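Local coordinates for uncharacterized protein (Parabacteroides merdae ATCC 43184, PDB 4OPW), which is of unknown function but is probably a cell-surface adhesin with a pectate-lyase-like beta-solenoid of stacked parallel strands, at residues C153-I161 with S174-M182. Residues are numbered along the deposited sequence; the frame is centred on the assembly and turned at random.
With EDO (1,2-ethanediol), chain F.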
# COMPACT_ATOMS: atom_id res chain seq x y z
N CYS A 153 -10.75 1.25 1.83
CA CYS A 153 -9.96 1.77 0.74
C CYS A 153 -10.20 3.23 0.63
O CYS A 153 -11.33 3.68 0.45
CB CYS A 153 -10.27 1.07 -0.57
SG CYS A 153 -9.51 -0.55 -0.73
N SER A 154 -9.11 3.97 0.70
CA SER A 154 -9.23 5.41 0.55
C SER A 154 -8.12 6.00 -0.29
O SER A 154 -6.94 5.61 -0.15
CB SER A 154 -9.24 6.09 1.91
OG SER A 154 -10.14 5.43 2.80
N ILE A 155 -8.50 6.94 -1.18
CA ILE A 155 -7.55 7.71 -1.99
C ILE A 155 -7.78 9.18 -1.71
O ILE A 155 -8.93 9.61 -1.73
CB ILE A 155 -7.65 7.40 -3.51
CG1 ILE A 155 -7.43 5.88 -3.79
CG2 ILE A 155 -6.62 8.28 -4.30
CD1 ILE A 155 -7.60 5.50 -5.23
N ASN A 156 -6.69 9.97 -1.48
CA ASN A 156 -6.77 11.42 -1.27
C ASN A 156 -5.81 12.13 -2.20
O ASN A 156 -4.65 11.74 -2.30
CB ASN A 156 -6.47 11.78 0.17
CG ASN A 156 -7.67 11.66 1.04
OD1 ASN A 156 -8.50 12.56 1.11
ND2 ASN A 156 -7.80 10.52 1.69
N GLY A 157 -6.32 13.13 -2.92
CA GLY A 157 -5.53 13.92 -3.87
C GLY A 157 -5.41 13.27 -5.23
O GLY A 157 -5.91 13.78 -6.22
N SER A 158 -4.75 12.10 -5.27
CA SER A 158 -4.54 11.33 -6.50
C SER A 158 -3.90 10.01 -6.16
O SER A 158 -3.29 9.88 -5.10
CB SER A 158 -3.64 12.09 -7.47
OG SER A 158 -2.39 12.36 -6.84
N GLY A 159 -3.97 9.09 -7.10
CA GLY A 159 -3.37 7.77 -6.95
C GLY A 159 -4.34 6.67 -7.30
O GLY A 159 -5.49 6.94 -7.66
N THR A 160 -3.86 5.41 -7.27
CA THR A 160 -4.71 4.29 -7.67
C THR A 160 -4.60 3.11 -6.70
O THR A 160 -3.53 2.89 -6.10
CB THR A 160 -4.43 3.80 -9.12
OG1 THR A 160 -3.22 3.06 -9.15
CG2 THR A 160 -4.41 4.91 -10.16
N ILE A 161 -5.69 2.35 -6.57
CA ILE A 161 -5.74 1.12 -5.78
C ILE A 161 -6.37 0.06 -6.68
O ILE A 161 -7.52 0.21 -7.09
CB ILE A 161 -6.45 1.26 -4.41
CG1 ILE A 161 -5.71 2.30 -3.50
CG2 ILE A 161 -6.52 -0.12 -3.71
CD1 ILE A 161 -6.41 2.69 -2.16
N SER A 174 -13.49 5.08 -0.73
CA SER A 174 -13.59 6.54 -0.76
C SER A 174 -12.51 7.15 -1.65
O SER A 174 -11.38 6.68 -1.67
CB SER A 174 -13.49 7.13 0.64
OG SER A 174 -14.54 6.69 1.49
N ILE A 175 -12.91 8.17 -2.44
CA ILE A 175 -12.01 8.94 -3.31
C ILE A 175 -12.27 10.41 -3.01
O ILE A 175 -13.43 10.84 -3.08
CB ILE A 175 -12.10 8.63 -4.84
CG1 ILE A 175 -11.71 7.16 -5.16
CG2 ILE A 175 -11.23 9.62 -5.68
CD1 ILE A 175 -12.27 6.63 -6.45
N THR A 176 -11.20 11.19 -2.72
CA THR A 176 -11.34 12.62 -2.44
C THR A 176 -10.36 13.36 -3.34
O THR A 176 -9.20 12.97 -3.40
CB THR A 176 -11.14 12.92 -0.94
OG1 THR A 176 -12.04 12.10 -0.18
CG2 THR A 176 -11.38 14.38 -0.60
N THR A 177 -10.86 14.40 -4.07
CA THR A 177 -10.16 15.25 -5.07
C THR A 177 -10.04 14.48 -6.39
O THR A 177 -10.55 14.94 -7.40
CB THR A 177 -8.78 15.80 -4.59
OG1 THR A 177 -8.94 16.45 -3.32
CG2 THR A 177 -8.13 16.75 -5.61
N ASP A 178 -9.32 13.35 -6.39
CA ASP A 178 -9.14 12.51 -7.59
C ASP A 178 -8.52 11.18 -7.21
O ASP A 178 -8.01 11.05 -6.12
CB ASP A 178 -8.24 13.22 -8.63
CG ASP A 178 -8.41 12.72 -10.06
OD1 ASP A 178 -9.28 11.84 -10.30
OD2 ASP A 178 -7.72 13.24 -10.95
N GLY A 179 -8.58 10.22 -8.12
CA GLY A 179 -8.05 8.89 -7.88
C GLY A 179 -8.86 7.80 -8.56
O GLY A 179 -9.97 8.06 -9.03
N GLU A 180 -8.30 6.59 -8.61
CA GLU A 180 -8.97 5.45 -9.24
C GLU A 180 -8.94 4.24 -8.37
O GLU A 180 -7.86 3.79 -7.96
CB GLU A 180 -8.33 5.06 -10.60
CG GLU A 180 -8.21 6.15 -11.64
CD GLU A 180 -7.26 5.76 -12.76
OE1 GLU A 180 -7.45 4.67 -13.35
OE2 GLU A 180 -6.31 6.53 -13.02
N ILE A 181 -10.11 3.65 -8.12
CA ILE A 181 -10.20 2.37 -7.42
C ILE A 181 -10.63 1.35 -8.48
O ILE A 181 -11.66 1.56 -9.13
CB ILE A 181 -11.15 2.39 -6.18
CG1 ILE A 181 -10.56 3.28 -5.04
CG2 ILE A 181 -11.43 0.95 -5.67
CD1 ILE A 181 -11.52 3.61 -3.88
N MSE A 182 -9.83 0.29 -8.67
CA MSE A 182 -10.14 -0.80 -9.61
C MSE A 182 -10.40 -2.04 -8.77
O MSE A 182 -9.45 -2.74 -8.37
CB MSE A 182 -9.00 -1.00 -10.61
CG MSE A 182 -8.90 0.10 -11.66
SE MSE A 182 -7.09 0.23 -12.36
CE MSE A 182 -6.26 1.14 -10.88
C1 EDO F . -9.84 10.07 -12.95
O1 EDO F . -10.54 8.85 -13.15
C2 EDO F . -8.40 9.79 -12.46
O2 EDO F . -7.59 9.36 -13.53
O HOH W 1 -12.84 4.45 2.78
O HOH W 2 -11.01 9.65 0.33
O HOH W 3 -8.03 15.16 -1.03
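Ile-155 reaches across from its own coil to the next, its CD1 packing on Ile-181 CG1 at 3.7 Å in the interior between the walls of the coil, where each segment turns from one wall to the other. With CG1 beside the backbone N (chi1 -58°) and the chain extended beyond, CD1 ends near the Glu-180 backbone, while the CG2 branch packs on buried Gly-179, 3.9 Å from its CA, and lies 3.6 Å from Asp-178 O. Strands 153-156 and 159-161 pair in parallel register with 174-177 and 180-182, through two ladders of backbone hydrogen bonds; in one, Ile-161 N donates to Glu-180 O (3.0 Å, 161°).

The outward faces are looser and wetter. Asn-156 and Thr-176 stand side by side, OD1 3.4 Å from Thr-176 CB, and one water joins Ile-155 O (2.9 Å) to Thr-176 OG1 (2.7 Å). Beyond the turn, Thr-160 CG2 lies alongside the Glu-180 carboxylate, in van der Waals contact 3.8 Å from OE2; OE2 accepts a hydrogen bond from O2 of an ethanediol that probably came from the crystallisation liquor, and Thr-160 OG1 bonds Asn-140 on the preceding coil. Such stacked coils, with isoleucines inside and hydroxyls and amides outside, are characteristic of a parallel beta-solenoid, and the chemistry implies a rung joined mainly by backbone bonds and aliphatic packing, with water bridging its polar surface.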